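70 kDa protein (Xanthomonas sp., PDB 4B2N) is a diheme c-type cytochrome that oxidatively cleaves rubber (latex) as a dioxygenase. Local coordinates at residues E103-M111 with F317-D325; N163-I174 with W183-A193. All coordinates share one frame; numbering follows the deposited sequence.

In the fold
The two interactions lie on the same side of the chain's centre, centres about 12 Å apart, and both touch one heme c. In sequence, 103-111 comes first, then 163-174 and 183-193, and 317-325 last, so interaction 2 falls between the halves of interaction 1. The three-stranded antiparallel sheet connects them: strand 186-189 runs in the middle, between 173-174 of interaction 2 and 112-113, which follows directly on 103-111. A probable hydrogen bond from M111 N to I187 O marks the join. Interaction 2 supplies one of the two thioether links, at C191 (C194 makes the other); interaction 1 sets F317 against one porphyrin face near C1C and F108 beside the CMC methyl, so together they wall one heme site.

Interaction 1: residues E103-M111 with F317-D325; sequences EERQFFQPM and FGVANIFRD. With HEC (heme c), chain C.
R324 and N321 converge on the backbone carbonyls of Q106 and F107. F107 O accepts twice: R324 NH1 arrives in the carbonyl plane on a lone pair, at 2.9 Å from F107 O, whereas N321 ND2, 3.1 Å from F107 O, sits above that plane on an almost straight bond (173°). The R324 guanidinium lies edge-on to these carbonyls, and R324 NH2 reaches Q106 O at 3.0 Å. R324 NH1 also bonds G318 O at the end of helix 312-319, and a salt bridge from NE to D179 engages the remaining nitrogen. N321 makes an Asx turn, its OD1 accepting from F323 N, so both ends of the amide are used and its plane is fixed. This contact joins the loop after helix 88-104 to the exit of helix 312-319 and forms part of the wall of the heme c pocket. There F108 and F317 lie side by side, centroids 5.1 Å apart and planes at 34°, and F317 CE2 comes 3.4 Å from C1C of the heme. The bend of Q109 at chi2 (60°) brings OE1 to I322 N, 2.8 Å away, while NE2 donates to P110 O. Water 1 accepts from Q109 N and donates to F317 O.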
loop_
_atom_site.group_PDB
_atom_site.type_symbol
_atom_site.label_atom_id
_atom_site.label_comp_id
_atom_site.label_asym_id
_atom_site.label_seq_id
_atom_site.Cartn_x
_atom_site.Cartn_y
_atom_site.Cartn_z
ATOM N N GLU A 103 10.912 10.957 5.976
ATOM C CA GLU A 103 10.718 11.665 7.222
ATOM C C GLU A 103 10.561 13.167 6.950
ATOM O O GLU A 103 9.798 13.856 7.671
ATOM C CB GLU A 103 11.915 11.433 8.156
ATOM C CG GLU A 103 11.878 10.075 8.884
ATOM C CD GLU A 103 13.086 9.887 9.763
ATOM O OE1 GLU A 103 13.734 10.934 10.115
ATOM O OE2 GLU A 103 13.398 8.694 10.088
ATOM N N GLU A 104 11.292 13.691 5.959
ATOM C CA GLU A 104 11.342 15.126 5.792
ATOM C C GLU A 104 10.974 15.753 4.477
ATOM O O GLU A 104 11.025 17.012 4.348
ATOM C CB GLU A 104 12.628 15.797 6.257
ATOM C CG GLU A 104 13.923 15.087 6.199
ATOM C CD GLU A 104 15.071 15.988 6.692
ATOM O OE1 GLU A 104 15.566 16.866 5.941
ATOM O OE2 GLU A 104 15.481 15.751 7.824
ATOM N N ARG A 105 10.626 14.946 3.484
ATOM C CA ARG A 105 10.334 15.595 2.176
ATOM C C ARG A 105 8.837 15.686 1.968
ATOM O O ARG A 105 8.129 14.693 2.124
ATOM C CB ARG A 105 11.031 14.784 1.042
ATOM C CG ARG A 105 12.512 15.117 1.025
ATOM C CD ARG A 105 12.724 16.435 0.248
ATOM N NE ARG A 105 12.567 16.220 -1.204
ATOM C CZ ARG A 105 11.703 16.833 -2.002
ATOM N NH1 ARG A 105 10.851 17.738 -1.517
ATOM N NH2 ARG A 105 11.673 16.566 -3.316
ATOM N N GLN A 106 8.343 16.859 1.582
ATOM C CA GLN A 106 6.925 16.962 1.223
ATOM C C GLN A 106 6.700 16.563 -0.253
ATOM O O GLN A 106 6.855 17.359 -1.174
ATOM C CB GLN A 106 6.377 18.352 1.474
ATOM C CG GLN A 106 4.831 18.338 1.371
ATOM C CD GLN A 106 4.223 19.413 2.217
ATOM O OE1 GLN A 106 3.407 19.149 3.136
ATOM N NE2 GLN A 106 4.640 20.625 1.959
ATOM N N PHE A 107 6.362 15.317 -0.459
ATOM C CA PHE A 107 6.080 14.773 -1.774
ATOM C C PHE A 107 4.590 14.911 -2.071
ATOM O O PHE A 107 4.203 15.462 -3.112
ATOM C CB PHE A 107 6.407 13.276 -1.756
ATOM C CG PHE A 107 7.882 13.002 -1.678
ATOM C CD1 PHE A 107 8.763 13.537 -2.654
ATOM C CD2 PHE A 107 8.398 12.246 -0.636
ATOM C CE1 PHE A 107 10.149 13.339 -2.579
ATOM C CE2 PHE A 107 9.792 12.000 -0.574
ATOM C CZ PHE A 107 10.647 12.571 -1.542
ATOM N N PHE A 108 3.791 14.378 -1.147
ATOM C CA PHE A 108 2.311 14.271 -1.258
ATOM C C PHE A 108 1.701 15.661 -1.215
ATOM O O PHE A 108 2.178 16.565 -0.511
ATOM C CB PHE A 108 1.839 13.362 -0.112
ATOM C CG PHE A 108 0.341 13.134 -0.033
ATOM C CD1 PHE A 108 -0.531 14.127 0.504
ATOM C CD2 PHE A 108 -0.209 11.956 -0.455
ATOM C CE1 PHE A 108 -1.935 13.929 0.577
ATOM C CE2 PHE A 108 -1.596 11.737 -0.331
ATOM C CZ PHE A 108 -2.442 12.711 0.192
ATOM N N GLN A 109 0.724 15.886 -2.080
ATOM C CA GLN A 109 -0.073 17.113 -2.136
ATOM C C GLN A 109 -0.336 17.817 -0.793
ATOM O O GLN A 109 -1.033 17.275 0.005
ATOM C CB GLN A 109 -1.435 16.738 -2.793
ATOM C CG GLN A 109 -2.336 17.965 -2.957
ATOM C CD GLN A 109 -1.705 18.997 -3.811
ATOM O OE1 GLN A 109 -1.379 18.733 -5.005
ATOM N NE2 GLN A 109 -1.585 20.205 -3.287
ATOM N N PRO A 110 0.145 19.074 -0.596
ATOM C CA PRO A 110 -0.187 19.772 0.654
ATOM C C PRO A 110 -1.684 19.996 0.775
ATOM O O PRO A 110 -2.345 20.279 -0.240
ATOM C CB PRO A 110 0.492 21.132 0.480
ATOM C CG PRO A 110 1.736 20.816 -0.302
ATOM C CD PRO A 110 1.280 19.727 -1.287
ATOM N N MET A 111 -2.208 19.978 1.999
ATOM C CA MET A 111 -3.661 20.112 2.197
ATOM C C MET A 111 -4.054 21.384 2.915
ATOM O O MET A 111 -5.151 21.849 2.712
ATOM C CB MET A 111 -4.280 18.905 2.905
ATOM C CG MET A 111 -4.032 17.643 2.146
ATOM S SD MET A 111 -4.558 16.132 3.020
ATOM C CE MET A 111 -3.965 16.493 4.659
ATOM N N PHE A 317 2.159 9.546 -5.802
ATOM C CA PHE A 317 1.645 10.697 -4.990
ATOM C C PHE A 317 2.535 11.912 -5.103
ATOM O O PHE A 317 2.105 13.069 -4.849
ATOM C CB PHE A 317 1.484 10.285 -3.526
ATOM C CG PHE A 317 0.206 9.543 -3.267
ATOM C CD1 PHE A 317 -1.018 10.200 -3.307
ATOM C CD2 PHE A 317 0.233 8.173 -3.013
ATOM C CE1 PHE A 317 -2.220 9.483 -3.048
ATOM C CE2 PHE A 317 -0.935 7.467 -2.744
ATOM C CZ PHE A 317 -2.160 8.116 -2.778
ATOM N N GLY A 318 3.785 11.687 -5.467
ATOM C CA GLY A 318 4.667 12.859 -5.630
ATOM C C GLY A 318 4.434 13.541 -6.954
ATOM O O GLY A 318 4.512 14.750 -7.083
ATOM N N VAL A 319 4.179 12.737 -7.973
ATOM C CA VAL A 319 3.866 13.221 -9.332
ATOM C C VAL A 319 2.534 13.925 -9.238
ATOM O O VAL A 319 2.341 14.986 -9.854
ATOM C CB VAL A 319 3.737 12.031 -10.352
ATOM C CG1 VAL A 319 3.152 12.530 -11.672
ATOM C CG2 VAL A 319 5.081 11.365 -10.555
ATOM N N ALA A 320 1.586 13.358 -8.481
ATOM C CA ALA A 320 0.232 13.941 -8.546
ATOM C C ALA A 320 0.114 15.223 -7.783
ATOM O O ALA A 320 -0.912 15.816 -7.784
ATOM C CB ALA A 320 -0.854 12.959 -8.076
ATOM N N ASN A 321 1.197 15.743 -7.269
ATOM C CA ASN A 321 1.176 17.025 -6.576
ATOM C C ASN A 321 1.030 18.179 -7.569
ATOM O O ASN A 321 1.766 18.268 -8.520
ATOM C CB ASN A 321 2.520 17.145 -5.833
ATOM C CG ASN A 321 2.664 18.434 -5.050
ATOM O OD1 ASN A 321 2.265 19.502 -5.477
ATOM N ND2 ASN A 321 3.208 18.308 -3.850
ATOM N N ILE A 322 0.092 19.093 -7.313
ATOM C CA ILE A 322 -0.348 20.047 -8.299
ATOM C C ILE A 322 0.592 21.210 -8.381
ATOM O O ILE A 322 0.550 22.024 -9.340
ATOM C CB ILE A 322 -1.815 20.480 -7.974
ATOM C CG1 ILE A 322 -2.641 20.234 -9.185
ATOM C CG2 ILE A 322 -1.937 21.825 -7.244
ATOM C CD1 ILE A 322 -2.718 18.744 -9.449
ATOM N N PHE A 323 1.456 21.298 -7.383
ATOM C CA PHE A 323 2.374 22.426 -7.351
ATOM C C PHE A 323 3.670 22.193 -8.146
ATOM O O PHE A 323 4.400 23.133 -8.383
ATOM C CB PHE A 323 2.658 22.794 -5.892
ATOM C CG PHE A 323 1.434 23.253 -5.122
ATOM C CD1 PHE A 323 0.616 24.293 -5.621
ATOM C CD2 PHE A 323 1.129 22.685 -3.872
ATOM C CE1 PHE A 323 -0.486 24.741 -4.914
ATOM C CE2 PHE A 323 0.016 23.159 -3.125
ATOM C CZ PHE A 323 -0.794 24.169 -3.663
ATOM N N ARG A 324 3.979 20.950 -8.555
ATOM C CA ARG A 324 5.251 20.689 -9.268
ATOM C C ARG A 324 5.057 20.935 -10.731
ATOM O O ARG A 324 3.935 20.832 -11.179
ATOM C CB ARG A 324 5.634 19.217 -9.148
ATOM C CG ARG A 324 5.901 18.802 -7.725
ATOM C CD ARG A 324 6.876 17.652 -7.650
ATOM N NE ARG A 324 7.442 17.736 -6.304
ATOM C CZ ARG A 324 6.893 17.215 -5.236
ATOM N NH1 ARG A 324 5.755 16.459 -5.313
ATOM N NH2 ARG A 324 7.498 17.436 -4.073
ATOM N N ASP A 325 6.123 21.241 -11.492
ATOM C CA ASP A 325 6.019 21.231 -12.944
ATOM C C ASP A 325 6.469 19.847 -13.501
ATOM O O ASP A 325 6.854 18.973 -12.721
ATOM C CB ASP A 325 6.728 22.437 -13.599
ATOM C CG ASP A 325 8.229 22.348 -13.497
ATOM O OD1 ASP A 325 8.808 21.417 -12.864
ATOM O OD2 ASP A 325 8.873 23.223 -14.097
HETATM FE FE HEC C . 1.544 3.454 -1.162
HETATM C CHA HEC C . 1.150 0.352 -2.711
HETATM C CHB HEC C . 4.993 3.362 -1.836
HETATM C CHC HEC C . 1.929 6.843 -0.280
HETATM C CHD HEC C . -1.596 3.341 0.042
HETATM N NA HEC C . 2.765 2.236 -2.063
HETATM C C1A HEC C . 2.477 0.909 -2.505
HETATM C C2A HEC C . 3.667 0.139 -2.833
HETATM C C3A HEC C . 4.797 0.976 -2.604
HETATM C C4A HEC C . 4.212 2.229 -2.113
HETATM C CMA HEC C . 6.260 0.606 -2.748
HETATM C CAA HEC C . 3.773 -1.322 -3.343
HETATM C CBA HEC C . 3.614 -2.214 -2.109
HETATM C CGA HEC C . 3.513 -3.685 -2.466
HETATM O O1A HEC C . 2.762 -4.102 -3.414
HETATM O O2A HEC C . 4.150 -4.422 -1.707
HETATM N NB HEC C . 3.089 4.795 -1.187
HETATM C C1B HEC C . 4.397 4.591 -1.381
HETATM C C2B HEC C . 5.253 5.760 -1.243
HETATM C C3B HEC C . 4.366 6.770 -0.813
HETATM C C4B HEC C . 3.084 6.079 -0.738
HETATM C CMB HEC C . 6.701 5.718 -1.525
HETATM C CAB HEC C . 4.618 8.231 -0.552
HETATM C CBB HEC C . 5.041 8.975 -1.686
HETATM N NC HEC C . 0.475 4.872 -0.281
HETATM C C1C HEC C . 0.667 6.209 0.017
HETATM C C2C HEC C . -0.474 6.827 0.738
HETATM C C3C HEC C . -1.505 5.768 0.785
HETATM C C4C HEC C . -0.892 4.606 0.148
HETATM C CMC HEC C . -0.500 8.282 1.195
HETATM C CAC HEC C . -2.892 5.828 1.348
HETATM C CBC HEC C . -3.638 6.988 1.116
HETATM N ND HEC C . 0.049 2.082 -1.340
HETATM C C1D HEC C . -1.154 2.219 -0.786
HETATM C C2D HEC C . -2.026 1.115 -1.025
HETATM C C3D HEC C . -1.225 0.255 -1.838
HETATM C C4D HEC C . 0.042 0.961 -1.994
HETATM C CMD HEC C . -3.419 0.847 -0.580
HETATM C CAD HEC C . -1.722 -0.997 -2.470
HETATM C CBD HEC C . -2.493 -0.372 -3.697
HETATM C CGD HEC C . -3.209 -1.468 -4.452
HETATM O O1D HEC C . -4.449 -1.629 -4.324
HETATM O O2D HEC C . -2.466 -2.256 -5.129
HETATM O O HOH W 1 -0.131 14.093 -3.820
#

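Interaction 2: residues N163-I174 with W183-A193; sequences NGGSGQLPLGLI and WTGLIGASCSA. With HEC (heme c), chain C.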
loop_
_atom_site.group_PDB
_atom_site.type_symbol
_atom_site.label_atom_id
_atom_site.label_comp_id
_atom_site.label_asym_id
_atom_site.label_seq_id
_atom_site.Cartn_x
_atom_site.Cartn_y
_atom_site.Cartn_z
ATOM N N ASN A 163 14.176 25.627 12.412
ATOM C CA ASN A 163 14.319 24.151 12.063
ATOM C C ASN A 163 13.004 23.383 11.872
ATOM O O ASN A 163 12.843 22.242 12.364
ATOM C CB ASN A 163 15.154 23.408 13.065
ATOM C CG ASN A 163 16.526 23.970 13.159
ATOM O OD1 ASN A 163 16.877 24.500 14.187
ATOM N ND2 ASN A 163 17.301 23.898 12.068
ATOM N N GLY A 164 12.050 24.057 11.207
ATOM C CA GLY A 164 10.776 23.453 10.926
ATOM C C GLY A 164 9.656 23.924 11.826
ATOM O O GLY A 164 8.504 23.740 11.521
ATOM N N GLY A 165 9.999 24.525 12.949
ATOM C CA GLY A 165 8.987 24.998 13.885
ATOM C C GLY A 165 9.074 24.213 15.178
ATOM O O GLY A 165 9.747 23.184 15.230
ATOM N N SER A 166 8.397 24.702 16.229
ATOM C CA SER A 166 8.334 23.966 17.478
ATOM C C SER A 166 7.100 23.089 17.670
ATOM O O SER A 166 7.047 22.327 18.642
ATOM C CB SER A 166 8.509 24.940 18.633
ATOM O OG SER A 166 7.365 25.747 18.674
ATOM N N GLY A 167 6.155 23.051 16.713
ATOM C CA GLY A 167 5.043 22.104 16.802
ATOM C C GLY A 167 5.515 20.716 16.296
ATOM O O GLY A 167 6.540 20.634 15.627
ATOM N N GLN A 168 4.807 19.651 16.697
ATOM C CA GLN A 168 5.077 18.301 16.278
ATOM C C GLN A 168 3.812 17.742 15.639
ATOM O O GLN A 168 2.700 17.845 16.221
ATOM C CB GLN A 168 5.491 17.429 17.523
ATOM C CG GLN A 168 5.539 15.895 17.300
ATOM C CD GLN A 168 6.865 15.479 16.666
ATOM O OE1 GLN A 168 7.697 16.350 16.265
ATOM N NE2 GLN A 168 7.011 14.160 16.418
ATOM N N LEU A 169 4.014 16.996 14.546
ATOM C CA LEU A 169 2.957 16.334 13.858
ATOM C C LEU A 169 3.007 14.845 14.111
ATOM O O LEU A 169 4.092 14.306 14.312
ATOM C CB LEU A 169 3.094 16.508 12.308
ATOM C CG LEU A 169 3.115 17.965 11.807
ATOM C CD1 LEU A 169 3.794 18.010 10.431
ATOM C CD2 LEU A 169 1.671 18.482 11.818
ATOM N N PRO A 170 1.837 14.166 14.083
ATOM C CA PRO A 170 1.886 12.694 14.170
ATOM C C PRO A 170 2.523 12.056 12.967
ATOM O O PRO A 170 2.570 12.671 11.867
ATOM C CB PRO A 170 0.400 12.282 14.109
ATOM C CG PRO A 170 -0.357 13.446 14.559
ATOM C CD PRO A 170 0.446 14.657 14.050
ATOM N N LEU A 171 2.959 10.795 13.097
ATOM C CA LEU A 171 3.449 10.031 11.988
ATOM C C LEU A 171 2.355 9.999 10.972
ATOM O O LEU A 171 1.210 9.707 11.321
ATOM C CB LEU A 171 3.670 8.603 12.449
ATOM C CG LEU A 171 4.173 7.626 11.408
ATOM C CD1 LEU A 171 5.519 8.007 10.768
ATOM C CD2 LEU A 171 4.146 6.234 12.087
ATOM N N GLY A 172 2.639 10.277 9.720
ATOM C CA GLY A 172 1.477 10.258 8.784
ATOM C C GLY A 172 1.075 11.603 8.254
ATOM O O GLY A 172 0.413 11.699 7.217
ATOM N N LEU A 173 1.432 12.641 8.985
ATOM C CA LEU A 173 1.287 14.004 8.436
ATOM C C LEU A 173 2.705 14.515 8.336
ATOM O O LEU A 173 3.623 14.048 9.069
ATOM C CB LEU A 173 0.515 14.986 9.341
ATOM C CG LEU A 173 -0.979 14.633 9.565
ATOM C CD1 LEU A 173 -1.694 15.542 10.569
ATOM C CD2 LEU A 173 -1.783 14.524 8.249
ATOM N N ILE A 174 2.868 15.534 7.466
ATOM C CA ILE A 174 4.178 16.102 7.288
ATOM C C ILE A 174 4.068 17.560 6.891
ATOM O O ILE A 174 3.158 17.954 6.149
ATOM C CB ILE A 174 5.026 15.254 6.243
ATOM C CG1 ILE A 174 6.517 15.621 6.332
ATOM C CG2 ILE A 174 4.459 15.423 4.797
ATOM C CD1 ILE A 174 7.462 14.805 5.415
ATOM N N TRP A 183 11.722 24.332 4.380
ATOM C CA TRP A 183 10.515 23.949 5.119
ATOM C C TRP A 183 9.328 24.642 4.490
ATOM O O TRP A 183 9.344 25.859 4.275
ATOM C CB TRP A 183 10.588 24.350 6.601
ATOM C CG TRP A 183 11.634 23.548 7.353
ATOM C CD1 TRP A 183 12.887 23.991 7.735
ATOM C CD2 TRP A 183 11.552 22.173 7.824
ATOM N NE1 TRP A 183 13.576 23.024 8.391
ATOM C CE2 TRP A 183 12.823 21.916 8.518
ATOM C CE3 TRP A 183 10.583 21.163 7.771
ATOM C CZ2 TRP A 183 13.101 20.719 9.119
ATOM C CZ3 TRP A 183 10.883 19.922 8.362
ATOM C CH2 TRP A 183 12.141 19.702 9.022
ATOM N N THR A 184 8.253 23.908 4.273
ATOM C CA THR A 184 7.178 24.418 3.372
ATOM C C THR A 184 6.151 25.289 4.072
ATOM O O THR A 184 5.446 26.059 3.419
ATOM C CB THR A 184 6.481 23.228 2.792
ATOM O OG1 THR A 184 5.751 22.527 3.832
ATOM C CG2 THR A 184 7.563 22.334 2.253
ATOM N N GLY A 185 5.986 25.103 5.379
ATOM C CA GLY A 185 4.861 25.826 6.039
ATOM C C GLY A 185 3.475 25.301 5.678
ATOM O O GLY A 185 2.464 25.927 6.027
ATOM N N LEU A 186 3.401 24.106 5.055
ATOM C CA LEU A 186 2.137 23.514 4.599
ATOM C C LEU A 186 2.123 22.097 5.109
ATOM O O LEU A 186 3.151 21.425 5.058
ATOM C CB LEU A 186 2.078 23.379 3.053
ATOM C CG LEU A 186 2.342 24.715 2.352
ATOM C CD1 LEU A 186 2.390 24.558 0.822
ATOM C CD2 LEU A 186 1.228 25.701 2.754
ATOM N N ILE A 187 0.941 21.629 5.485
ATOM C CA ILE A 187 0.756 20.251 6.008
ATOM C C ILE A 187 0.025 19.333 5.031
ATOM O O ILE A 187 -0.965 19.756 4.490
ATOM C CB ILE A 187 -0.107 20.329 7.308
ATOM C CG1 ILE A 187 0.383 21.436 8.231
ATOM C CG2 ILE A 187 -0.140 19.022 8.060
ATOM C CD1 ILE A 187 1.874 21.349 8.671
ATOM N N GLY A 188 0.482 18.090 4.797
ATOM C CA GLY A 188 -0.307 17.122 4.037
ATOM C C GLY A 188 -0.061 15.819 4.665
ATOM O O GLY A 188 0.579 15.759 5.718
ATOM N N ALA A 189 -0.639 14.800 4.073
ATOM C CA ALA A 189 -0.305 13.449 4.501
ATOM C C ALA A 189 1.136 13.103 4.057
ATOM O O ALA A 189 1.723 13.731 3.143
ATOM C CB ALA A 189 -1.297 12.470 3.871
ATOM N N SER A 190 1.725 12.080 4.695
ATOM C CA SER A 190 2.917 11.465 4.136
ATOM C C SER A 190 2.617 10.025 3.774
ATOM O O SER A 190 1.523 9.537 4.085
ATOM C CB SER A 190 4.091 11.412 5.125
ATOM O OG SER A 190 3.699 10.652 6.258
ATOM N N CYS A 191 3.591 9.405 3.105
ATOM C CA CYS A 191 3.458 7.953 2.759
ATOM C C CYS A 191 3.109 7.185 3.995
ATOM O O CYS A 191 2.356 6.180 3.935
ATOM C CB CYS A 191 4.785 7.421 2.216
ATOM S SG CYS A 191 5.576 8.401 0.930
ATOM N N SER A 192 3.688 7.583 5.139
ATOM C CA SER A 192 3.434 6.852 6.387
ATOM C C SER A 192 1.968 6.841 6.885
ATOM O O SER A 192 1.651 6.032 7.749
ATOM C CB SER A 192 4.351 7.371 7.483
ATOM O OG SER A 192 5.675 7.120 7.105
ATOM N N ALA A 193 1.114 7.753 6.406
ATOM C CA ALA A 193 -0.327 7.782 6.818
ATOM C C ALA A 193 -0.918 6.384 6.567
ATOM O O ALA A 193 -1.661 5.856 7.401
ATOM C CB ALA A 193 -1.132 8.884 6.053
HETATM FE FE HEC C . 1.544 3.454 -1.162
HETATM C CHA HEC C . 1.150 0.352 -2.711
HETATM C CHB HEC C . 4.993 3.362 -1.836
HETATM C CHC HEC C . 1.929 6.843 -0.280
HETATM C CHD HEC C . -1.596 3.341 0.042
HETATM N NA HEC C . 2.765 2.236 -2.063
HETATM C C1A HEC C . 2.477 0.909 -2.505
HETATM C C2A HEC C . 3.667 0.139 -2.833
HETATM C C3A HEC C . 4.797 0.976 -2.604
HETATM C C4A HEC C . 4.212 2.229 -2.113
HETATM C CMA HEC C . 6.260 0.606 -2.748
HETATM C CAA HEC C . 3.773 -1.322 -3.343
HETATM C CBA HEC C . 3.614 -2.214 -2.109
HETATM C CGA HEC C . 3.513 -3.685 -2.466
HETATM O O1A HEC C . 2.762 -4.102 -3.414
HETATM O O2A HEC C . 4.150 -4.422 -1.707
HETATM N NB HEC C . 3.089 4.795 -1.187
HETATM C C1B HEC C . 4.397 4.591 -1.381
HETATM C C2B HEC C . 5.253 5.760 -1.243
HETATM C C3B HEC C . 4.366 6.770 -0.813
HETATM C C4B HEC C . 3.084 6.079 -0.738
HETATM C CMB HEC C . 6.701 5.718 -1.525
HETATM C CAB HEC C . 4.618 8.231 -0.552
HETATM C CBB HEC C . 5.041 8.975 -1.686
HETATM N NC HEC C . 0.475 4.872 -0.281
HETATM C C1C HEC C . 0.667 6.209 0.017
HETATM C C2C HEC C . -0.474 6.827 0.738
HETATM C C3C HEC C . -1.505 5.768 0.785
HETATM C C4C HEC C . -0.892 4.606 0.148
HETATM C CMC HEC C . -0.500 8.282 1.195
HETATM C CAC HEC C . -2.892 5.828 1.348
HETATM C CBC HEC C . -3.638 6.988 1.116
HETATM N ND HEC C . 0.049 2.082 -1.340
HETATM C C1D HEC C . -1.154 2.219 -0.786
HETATM C C2D HEC C . -2.026 1.115 -1.025
HETATM C C3D HEC C . -1.225 0.255 -1.838
HETATM C C4D HEC C . 0.042 0.961 -1.994
HETATM C CMD HEC C . -3.419 0.847 -0.580
HETATM C CAD HEC C . -1.722 -0.997 -2.470
HETATM C CBD HEC C . -2.493 -0.372 -3.697
HETATM C CGD HEC C . -3.209 -1.468 -4.452
HETATM O O1D HEC C . -4.449 -1.629 -4.324
HETATM O O2D HEC C . -2.466 -2.256 -5.129
HETATM O O HOH W 2 4.953 11.190 8.650
#
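One face of the W183 indole carries the backbone of N163 and G164: G164 CA stands 3.5 Å from the centroid of the five-membered ring and 12° off its normal, a CH-pi contact, while N163 C lies over the rim. Strands 173-174 and 186-189 form an antiparallel beta hairpin that leads into the CXXCH heme c motif (C191 to H195). I174 and G188 are its hydrogen-bonded pair, I174 N to G188 O at 2.9 Å and G188 N to I174 O at 3.0 Å; the next pair, L173 with A189, is non-hydrogen-bonded. Beyond it S190 N donates to G172 O at 2.9 Å, from 60° above the carbonyl plane. G172 belongs to the type II turn 170-173, and its CA packs on S190 OG at 3.4 Å. That hydroxyl, lying between its own N and carbonyl carbon (chi1 60°), makes a weak capping bond to S192 N and shares a hydrogen bond with water 2; that water accepts from G172 N and donates to L173 O. L171 CD1 rests on CB of S192, and S192 OG is hydrogen-bonded to D196. Between S190 and S192, C191 SG is bonded to heme CAB at 1.8 Å.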